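Local structure of CRISPR-associated protein CasA/Cse1 (Thermus thermophilus, 4AN8) at residues Ala190-Thr195 and Met281-Leu286; Arg250-Leu255 and Arg262-Gly267; Val294-Glu299 and Gln348-Ala353. The protein serves as the CasA/Cse1 subunit of the type I-E Cascade ribonucleoprotein complex in CRISPR adaptive immunity, probably contributing to the selection of foreign DNA. All blocks are in the same frame, centred on the assembly; numbering follows the deposited sequence.

Contact 1. Residues Ala190-Thr195 and Met281-Leu286; sequences ALFLPT and MVAQRL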
loop_
_atom_site.group_PDB
_atom_site.type_symbol
_atom_site.label_atom_id
_atom_site.label_comp_id
_atom_site.label_asym_id
_atom_site.label_seq_id
_atom_site.Cartn_x
_atom_site.Cartn_y
_atom_site.Cartn_z
ATOM N N ALA A 190 2.750 4.189 1.460
ATOM C CA ALA A 190 2.782 2.764 1.213
ATOM C C ALA A 190 1.894 2.085 2.247
ATOM O O ALA A 190 1.956 2.420 3.418
ATOM C CB ALA A 190 4.209 2.274 1.343
ATOM N N LEU A 191 1.066 1.141 1.826
ATOM C CA LEU A 191 0.168 0.469 2.771
ATOM C C LEU A 191 0.695 -0.906 3.199
ATOM O O LEU A 191 1.042 -1.733 2.345
ATOM C CB LEU A 191 -1.224 0.330 2.163
ATOM C CG LEU A 191 -1.832 1.687 1.761
ATOM C CD1 LEU A 191 -3.243 1.485 1.178
ATOM C CD2 LEU A 191 -1.865 2.662 2.953
ATOM N N PHE A 192 0.752 -1.139 4.510
ATOM C CA PHE A 192 1.173 -2.434 5.045
ATOM C C PHE A 192 -0.010 -3.367 5.260
ATOM O O PHE A 192 -0.908 -3.092 6.079
ATOM C CB PHE A 192 1.974 -2.281 6.337
ATOM C CG PHE A 192 3.300 -1.625 6.135
ATOM C CD1 PHE A 192 3.383 -0.264 5.882
ATOM C CD2 PHE A 192 4.472 -2.368 6.173
ATOM C CE1 PHE A 192 4.607 0.349 5.694
ATOM C CE2 PHE A 192 5.715 -1.757 5.972
ATOM C CZ PHE A 192 5.782 -0.399 5.737
ATOM N N LEU A 193 0.000 -4.473 4.527
ATOM C CA LEU A 193 -1.084 -5.442 4.622
ATOM C C LEU A 193 -0.582 -6.843 4.918
ATOM O O LEU A 193 -0.329 -7.620 4.005
ATOM C CB LEU A 193 -1.904 -5.451 3.325
ATOM C CG LEU A 193 -3.076 -6.425 3.348
ATOM C CD1 LEU A 193 -4.331 -5.718 3.882
ATOM C CD2 LEU A 193 -3.313 -7.033 1.965
ATOM N N PRO A 194 -0.425 -7.177 6.204
ATOM C CA PRO A 194 -0.070 -8.549 6.560
ATOM C C PRO A 194 -1.090 -9.518 5.973
ATOM O O PRO A 194 -2.276 -9.187 5.846
ATOM C CB PRO A 194 -0.168 -8.553 8.078
ATOM C CG PRO A 194 0.104 -7.154 8.455
ATOM C CD PRO A 194 -0.544 -6.314 7.387
ATOM N N THR A 195 -0.621 -10.705 5.608
ATOM C CA THR A 195 -1.419 -11.620 4.820
ATOM C C THR A 195 -1.242 -13.032 5.350
ATOM O O THR A 195 -0.119 -13.443 5.679
ATOM C CB THR A 195 -1.021 -11.520 3.333
ATOM O OG1 THR A 195 -1.586 -10.321 2.781
ATOM C CG2 THR A 195 -1.518 -12.686 2.550
ATOM N N MET A 281 -2.583 1.310 8.302
ATOM C CA MET A 281 -1.732 0.665 7.308
ATOM C C MET A 281 -0.493 1.485 6.964
ATOM O O MET A 281 0.342 1.076 6.144
ATOM C CB MET A 281 -2.532 0.324 6.061
ATOM C CG MET A 281 -3.510 -0.833 6.295
ATOM S SD MET A 281 -4.617 -1.044 4.877
ATOM C CE MET A 281 -5.673 -2.380 5.480
ATOM N N VAL A 282 -0.364 2.644 7.607
ATOM C CA VAL A 282 0.654 3.597 7.222
ATOM C C VAL A 282 1.763 3.653 8.254
ATOM O O VAL A 282 1.495 3.674 9.448
ATOM C CB VAL A 282 0.027 5.001 7.054
ATOM C CG1 VAL A 282 1.099 6.065 6.912
ATOM C CG2 VAL A 282 -0.948 5.003 5.881
ATOM N N ALA A 283 3.012 3.675 7.792
ATOM C CA ALA A 283 4.184 3.769 8.653
ATOM C C ALA A 283 4.884 5.125 8.500
ATOM O O ALA A 283 4.678 5.842 7.526
ATOM C CB ALA A 283 5.127 2.675 8.338
ATOM N N GLN A 284 5.716 5.488 9.464
ATOM C CA GLN A 284 6.381 6.782 9.390
ATOM C C GLN A 284 7.861 6.670 9.723
ATOM O O GLN A 284 8.302 5.698 10.361
ATOM C CB GLN A 284 5.689 7.812 10.287
ATOM C CG GLN A 284 4.371 8.342 9.720
ATOM C CD GLN A 284 3.684 9.335 10.654
ATOM O OE1 GLN A 284 3.676 9.156 11.870
ATOM N NE2 GLN A 284 3.120 10.402 10.082
ATOM N N ARG A 285 8.605 7.674 9.270
ATOM C CA ARG A 285 10.043 7.746 9.452
ATOM C C ARG A 285 10.429 9.215 9.686
ATOM O O ARG A 285 9.644 10.131 9.373
ATOM C CB ARG A 285 10.710 7.198 8.187
ATOM C CG ARG A 285 12.201 7.282 8.165
ATOM C CD ARG A 285 12.752 7.502 6.755
ATOM N NE ARG A 285 14.184 7.784 6.817
ATOM C CZ ARG A 285 15.126 7.048 6.240
ATOM N NH1 ARG A 285 14.801 5.985 5.514
ATOM N NH2 ARG A 285 16.398 7.388 6.382
ATOM N N LEU A 286 11.621 9.464 10.206
ATOM C CA LEU A 286 12.104 10.845 10.321
ATOM C C LEU A 286 12.919 11.230 9.089
ATOM O O LEU A 286 13.634 10.400 8.538
ATOM C CB LEU A 286 12.970 11.023 11.569
ATOM C CG LEU A 286 12.251 10.891 12.921
ATOM C CD1 LEU A 286 13.195 11.188 14.064
ATOM C CD2 LEU A 286 11.034 11.808 12.968
HETATM O O HOH W 1 3.515 3.831 4.978
#
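F192 and M281 are tied by one backbone hydrogen bond, F192 N to M281 O (2.8 Å), nearly straight at 168° and received in the carbonyl plane on a lone pair. F192 lies on strand 191-195, an outer strand of a three-stranded antiparallel sheet. L191, L193 and T195 bond through their backbones to strand 342-351, whereas F192 uses its N-H to fasten the loop leading into strand 284-286. M281 O takes a further CH...O contact from L191 CA (3.4 Å). Water 1 adds a second link, donating to A190 O (2.6 Å) and accepting from A283 N (2.9 Å).

M281 has more of its surface covered across this contact than any other residue. Extended beyond CG, it runs beside L193 and points the same way, its CE reaching L193 CD1 at 3.9 Å, while its CG lies against F192 O. L191 meets the loop obliquely: its CD2 touches both M281 CB and V282 CG2, each 3.9 Å away. Helix 50-67 lines this apolar patch, with A54 against L191, H57 against L193, and R58 and L61 against M281. On F192, CG stands beside the backbone N (chi1 -67°), and the ring presents its edge to M281 O and water 1, both in its plane; A283 CB approaches obliquely, 3.6 Å from F192 CE1.

Contact 2. Residues Arg250-Leu255 and Arg262-Gly267; sequences RGVRLL and RFMGYG. With ACT (acetate ion), chain D.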
loop_
_atom_site.group_PDB
_atom_site.type_symbol
_atom_site.label_atom_id
_atom_site.label_comp_id
_atom_site.label_asym_id
_atom_site.label_seq_id
_atom_site.Cartn_x
_atom_site.Cartn_y
_atom_site.Cartn_z
ATOM N N ARG A 250 -13.853 12.542 -3.443
ATOM C CA ARG A 250 -14.385 13.224 -4.597
ATOM C C ARG A 250 -15.886 13.023 -4.624
ATOM O O ARG A 250 -16.377 12.037 -4.090
ATOM C CB ARG A 250 -13.761 12.659 -5.871
ATOM C CG ARG A 250 -12.228 12.812 -5.941
ATOM C CD ARG A 250 -11.810 14.280 -6.255
ATOM N NE ARG A 250 -10.358 14.371 -6.424
ATOM C CZ ARG A 250 -9.504 14.498 -5.408
ATOM N NH1 ARG A 250 -9.959 14.591 -4.153
ATOM N NH2 ARG A 250 -8.199 14.554 -5.639
ATOM N N GLY A 251 -16.608 13.960 -5.249
ATOM C CA GLY A 251 -18.016 13.749 -5.533
ATOM C C GLY A 251 -18.104 12.938 -6.803
ATOM O O GLY A 251 -17.524 13.303 -7.828
ATOM N N VAL A 252 -18.817 11.819 -6.754
ATOM C CA VAL A 252 -18.971 10.995 -7.941
ATOM C C VAL A 252 -20.402 10.540 -8.005
ATOM O O VAL A 252 -21.017 10.242 -6.973
ATOM C CB VAL A 252 -18.074 9.730 -7.889
ATOM C CG1 VAL A 252 -18.376 8.822 -9.081
ATOM C CG2 VAL A 252 -16.591 10.107 -7.846
ATOM N N ARG A 253 -20.949 10.494 -9.215
ATOM C CA ARG A 253 -22.208 9.799 -9.426
ATOM C C ARG A 253 -22.176 9.001 -10.720
ATOM O O ARG A 253 -22.347 9.570 -11.815
ATOM C CB ARG A 253 -23.398 10.752 -9.464
ATOM C CG ARG A 253 -24.631 10.102 -8.897
ATOM C CD ARG A 253 -25.790 10.093 -9.859
ATOM N NE ARG A 253 -26.204 11.433 -10.252
ATOM C CZ ARG A 253 -27.182 11.681 -11.118
ATOM N NH1 ARG A 253 -27.850 10.677 -11.672
ATOM N NH2 ARG A 253 -27.495 12.929 -11.428
ATOM N N LEU A 254 -21.965 7.695 -10.587
ATOM C CA LEU A 254 -21.954 6.812 -11.749
ATOM C C LEU A 254 -23.309 6.871 -12.437
ATOM O O LEU A 254 -24.341 6.846 -11.781
ATOM C CB LEU A 254 -21.670 5.382 -11.323
ATOM C CG LEU A 254 -20.414 5.231 -10.489
ATOM C CD1 LEU A 254 -20.322 3.799 -9.980
ATOM C CD2 LEU A 254 -19.146 5.644 -11.273
ATOM N N LEU A 255 -23.291 6.949 -13.760
ATOM C CA LEU A 255 -24.515 6.965 -14.544
ATOM C C LEU A 255 -24.790 5.565 -15.151
ATOM O O LEU A 255 -23.942 4.990 -15.836
ATOM C CB LEU A 255 -24.415 8.037 -15.647
ATOM C CG LEU A 255 -24.022 9.456 -15.183
ATOM C CD1 LEU A 255 -24.088 10.489 -16.341
ATOM C CD2 LEU A 255 -24.890 9.898 -14.007
ATOM N N ARG A 262 -20.592 4.054 -18.425
ATOM C CA ARG A 262 -19.608 4.718 -19.276
ATOM C C ARG A 262 -19.166 6.065 -18.708
ATOM O O ARG A 262 -18.019 6.453 -18.875
ATOM C CB ARG A 262 -20.164 4.947 -20.687
ATOM C CG ARG A 262 -20.402 3.693 -21.521
ATOM C CD ARG A 262 -20.947 4.063 -22.923
ATOM N NE ARG A 262 -21.043 2.899 -23.790
ATOM C CZ ARG A 262 -22.131 2.148 -23.923
ATOM N NH1 ARG A 262 -23.246 2.446 -23.262
ATOM N NH2 ARG A 262 -22.104 1.096 -24.727
ATOM N N PHE A 263 -20.097 6.785 -18.085
ATOM C CA PHE A 263 -19.901 8.170 -17.653
ATOM C C PHE A 263 -20.323 8.413 -16.205
ATOM O O PHE A 263 -21.034 7.609 -15.603
ATOM C CB PHE A 263 -20.683 9.144 -18.562
ATOM C CG PHE A 263 -20.231 9.130 -19.982
ATOM C CD1 PHE A 263 -19.096 9.813 -20.366
ATOM C CD2 PHE A 263 -20.931 8.420 -20.933
ATOM C CE1 PHE A 263 -18.664 9.796 -21.684
ATOM C CE2 PHE A 263 -20.500 8.390 -22.245
ATOM C CZ PHE A 263 -19.358 9.075 -22.616
ATOM N N MET A 264 -19.881 9.543 -15.660
ATOM C CA MET A 264 -20.146 9.898 -14.282
ATOM C C MET A 264 -20.258 11.417 -14.110
ATOM O O MET A 264 -19.569 12.189 -14.788
ATOM C CB MET A 264 -19.024 9.355 -13.390
ATOM C CG MET A 264 -17.662 9.955 -13.665
ATOM S SD MET A 264 -16.382 9.168 -12.630
ATOM C CE MET A 264 -14.915 9.991 -13.222
ATOM N N GLY A 265 -21.131 11.837 -13.198
ATOM C CA GLY A 265 -21.115 13.197 -12.699
ATOM C C GLY A 265 -19.913 13.238 -11.788
ATOM O O GLY A 265 -19.568 12.206 -11.202
ATOM N N TYR A 266 -19.279 14.401 -11.667
ATOM C CA TYR A 266 -18.010 14.518 -10.969
ATOM C C TYR A 266 -17.827 15.912 -10.364
ATOM O O TYR A 266 -18.076 16.917 -11.026
ATOM C CB TYR A 266 -16.866 14.204 -11.940
ATOM C CG TYR A 266 -15.537 13.938 -11.253
ATOM C CD1 TYR A 266 -15.280 12.698 -10.655
ATOM C CD2 TYR A 266 -14.542 14.912 -11.194
ATOM C CE1 TYR A 266 -14.094 12.438 -10.015
ATOM C CE2 TYR A 266 -13.322 14.651 -10.542
ATOM C CZ TYR A 266 -13.117 13.408 -9.953
ATOM O OH TYR A 266 -11.925 13.111 -9.294
ATOM N N GLY A 267 -17.402 15.963 -9.103
ATOM C CA GLY A 267 -17.117 17.219 -8.423
ATOM C C GLY A 267 -16.300 17.022 -7.157
ATOM O O GLY A 267 -15.810 15.937 -6.896
HETATM C C ACT D . -8.478 15.153 -9.202
HETATM O O ACT D . -8.457 14.130 -8.455
HETATM O OXT ACT D . -9.536 15.338 -9.873
HETATM C CH3 ACT D . -7.299 16.095 -9.290
#
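R250 and Y266 meet at one end of a beta hairpin, where R250 CD lies 3.3 Å from Y266 OH and the two side chains converge on an acetate ion, probably from the crystallisation liquor. The guanidinium grips one acetate oxygen edge-on and in plane, R250 NE to O at 2.8 Å and R250 NH2 to O at 2.9 Å. Its plane stands 74° from the tyrosine ring. Y266 OH is also near acetate OXT, a weak and unsettled bond; the stronger partner of this hydroxyl is H164, while K182 O is a second acceptor for R250 NH2. The bend of the arginine at chi2 (-75°) swings CD round toward the hydroxyl.

Behind this end the strands form a regular antiparallel ladder. G251 with G267 and R253 with G265 are hydrogen-bonded pairs, two bonds each, and L255 N to F263 O (3.0 Å) adds a fifth. The non-hydrogen-bonded pairs V252-Y266 and L254-M264 share one face, where V252 sits between its neighbours: CG2 packs on Y266 CD1 at 4.0 Å and CG1 on M264 SD at 4.1 Å. On the other face, L255 CD2 lies over the rim of the R253 guanidinium, whose NH2 is hydrogen-bonded to L117 O.

Helix 154-167 covers the V252 and L254 face with L161 and A157, while the sheet extends past the hairpin where M264 of strand 261-273 bonds through its backbone to L123 of strand 123-124.

Contact 3. Residues Val294-Glu299 and Gln348-Ala353; sequences VLRLSE and QVSDQA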
loop_
_atom_site.group_PDB
_atom_site.type_symbol
_atom_site.label_atom_id
_atom_site.label_comp_id
_atom_site.label_asym_id
_atom_site.label_seq_id
_atom_site.Cartn_x
_atom_site.Cartn_y
_atom_site.Cartn_z
ATOM N N VAL A 294 5.559 9.939 6.007
ATOM C CA VAL A 294 5.018 8.613 5.745
ATOM C C VAL A 294 5.987 7.785 4.899
ATOM O O VAL A 294 6.682 8.327 4.043
ATOM C CB VAL A 294 3.640 8.715 5.063
ATOM C CG1 VAL A 294 2.663 9.473 5.976
ATOM C CG2 VAL A 294 3.741 9.410 3.682
ATOM N N LEU A 295 6.079 6.484 5.157
ATOM C CA LEU A 295 6.810 5.622 4.238
ATOM C C LEU A 295 6.059 5.596 2.922
ATOM O O LEU A 295 4.827 5.581 2.879
ATOM C CB LEU A 295 7.020 4.209 4.779
ATOM C CG LEU A 295 8.377 4.025 5.457
ATOM C CD1 LEU A 295 8.438 4.925 6.713
ATOM C CD2 LEU A 295 8.621 2.578 5.803
ATOM N N ARG A 296 6.824 5.600 1.844
ATOM C CA ARG A 296 6.289 5.922 0.546
ATOM C C ARG A 296 7.036 5.047 -0.455
ATOM O O ARG A 296 8.229 4.842 -0.320
ATOM C CB ARG A 296 6.589 7.399 0.311
ATOM C CG ARG A 296 5.770 8.090 -0.711
ATOM C CD ARG A 296 5.800 9.571 -0.428
ATOM N NE ARG A 296 5.298 10.348 -1.554
ATOM C CZ ARG A 296 4.795 11.576 -1.441
ATOM N NH1 ARG A 296 4.708 12.161 -0.240
ATOM N NH2 ARG A 296 4.364 12.210 -2.524
ATOM N N LEU A 297 6.345 4.497 -1.434
ATOM C CA LEU A 297 7.044 3.734 -2.453
ATOM C C LEU A 297 7.787 4.703 -3.370
ATOM O O LEU A 297 7.292 5.783 -3.696
ATOM C CB LEU A 297 6.074 2.856 -3.237
ATOM C CG LEU A 297 5.387 1.730 -2.465
ATOM C CD1 LEU A 297 4.172 1.211 -3.238
ATOM C CD2 LEU A 297 6.345 0.583 -2.117
ATOM N N SER A 298 8.990 4.332 -3.778
ATOM C CA SER A 298 9.799 5.235 -4.586
ATOM C C SER A 298 10.164 4.614 -5.928
ATOM O O SER A 298 10.362 3.398 -6.038
ATOM C CB SER A 298 11.057 5.663 -3.847
ATOM O OG SER A 298 11.907 6.367 -4.732
ATOM N N GLU A 299 10.263 5.473 -6.937
ATOM C CA GLU A 299 10.510 5.055 -8.311
ATOM C C GLU A 299 11.698 4.115 -8.461
ATOM O O GLU A 299 11.597 3.082 -9.123
ATOM C CB GLU A 299 10.692 6.273 -9.218
ATOM C CG GLU A 299 11.119 5.910 -10.622
ATOM C CD GLU A 299 10.406 6.722 -11.681
ATOM O OE1 GLU A 299 10.625 7.953 -11.746
ATOM O OE2 GLU A 299 9.628 6.125 -12.454
ATOM N N GLN A 348 1.025 3.580 -4.509
ATOM C CA GLN A 348 1.359 4.226 -5.770
ATOM C C GLN A 348 2.710 4.867 -5.624
ATOM O O GLN A 348 3.038 5.357 -4.554
ATOM C CB GLN A 348 0.395 5.385 -6.093
ATOM C CG GLN A 348 -0.997 5.138 -5.798
ATOM C CD GLN A 348 -1.911 6.211 -6.343
ATOM O OE1 GLN A 348 -2.534 6.023 -7.380
ATOM N NE2 GLN A 348 -2.048 7.317 -5.610
ATOM N N VAL A 349 3.469 4.907 -6.709
ATOM C CA VAL A 349 4.621 5.791 -6.756
ATOM C C VAL A 349 4.113 7.078 -7.374
ATOM O O VAL A 349 3.559 7.069 -8.481
ATOM C CB VAL A 349 5.743 5.241 -7.643
ATOM C CG1 VAL A 349 6.988 6.139 -7.517
ATOM C CG2 VAL A 349 6.050 3.813 -7.253
ATOM N N SER A 350 4.251 8.184 -6.669
ATOM C CA SER A 350 3.614 9.378 -7.184
ATOM C C SER A 350 4.536 10.572 -7.205
ATOM O O SER A 350 5.618 10.556 -6.629
ATOM C CB SER A 350 2.334 9.714 -6.411
ATOM O OG SER A 350 2.635 10.247 -5.141
ATOM N N ASP A 351 4.068 11.619 -7.870
ATOM C CA ASP A 351 4.826 12.842 -8.021
ATOM C C ASP A 351 3.810 13.949 -8.263
ATOM O O ASP A 351 3.304 14.113 -9.389
ATOM C CB ASP A 351 5.758 12.697 -9.211
ATOM C CG ASP A 351 6.555 13.928 -9.457
ATOM O OD1 ASP A 351 6.779 14.676 -8.477
ATOM O OD2 ASP A 351 6.947 14.142 -10.625
ATOM N N GLN A 352 3.473 14.680 -7.201
ATOM C CA GLN A 352 2.395 15.658 -7.286
ATOM C C GLN A 352 1.166 14.963 -7.884
ATOM O O GLN A 352 0.818 13.844 -7.493
ATOM C CB GLN A 352 2.806 16.853 -8.154
ATOM C CG GLN A 352 4.264 17.312 -7.990
ATOM C CD GLN A 352 4.483 18.301 -6.842
ATOM O OE1 GLN A 352 3.702 18.361 -5.885
ATOM N NE2 GLN A 352 5.555 19.086 -6.941
ATOM N N ALA A 353 0.522 15.612 -8.851
ATOM C CA ALA A 353 -0.700 15.071 -9.453
ATOM C C ALA A 353 -0.437 13.834 -10.317
ATOM O O ALA A 353 -1.378 13.184 -10.788
ATOM C CB ALA A 353 -1.431 16.159 -10.276
HETATM O O HOH W 2 3.375 4.824 -1.901
HETATM O O HOH W 3 5.817 8.082 -4.657
#
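R296 reaches S350 with the tip of its guanidinium, R296 NH2 standing 3.7 Å from S350 OG in an oblique approach, while water 3 lies at the guanidinium edge, in its plane. The arginine is extended from CG to NE, which carries the charged group across to the strand. S350 OG has its hydrogen bond from R188.

The backbones are joined through water. Water 2 accepts from L297 N (3.0 Å) and donates to Q348 O (2.7 Å); water 3 donates to L297 O (2.9 Å) and accepts from S350 N (2.6 Å). Both main-chain polar groups of L297 thus face a bridging water. Between the bridges V349 fills the contact: CG1, anti to the backbone N (chi1 -173°), lies 3.4 Å from E299 N, and CG2 makes the apolar contact, 4.1 Å from L297 CB. E299 itself is poorly ordered.

Q348 and S350 use the edge of strand 342-351 that earlier in the strand pairs with 191-195, so segment 294-299 flanks the sheet there. Along the opposite edge V349 bonds through its backbone to L356 and D357 of strand 354-364, whose D357 and R359 also touch its side chain.

Contacts 1 and 3 serve the same three-stranded sheet, on neighbouring strands 191-195 and 342-351, and they touch: L295 probably hydrogen-bonds through its backbone to both A283 and A190, so this residue ties the two contacts together. Contact 1 is wholly buried and mainly apolar, with a direct backbone bond; contact 3 is partly exposed, bridged by water and fringed by charged side chains. Contact 2 stands apart, its centre about 30 Å from that of contact 1 and about 26 Å from that of contact 3. Buried but local, it closes a hairpin through a continuous ladder, whereas the other two join distant parts of the sequence.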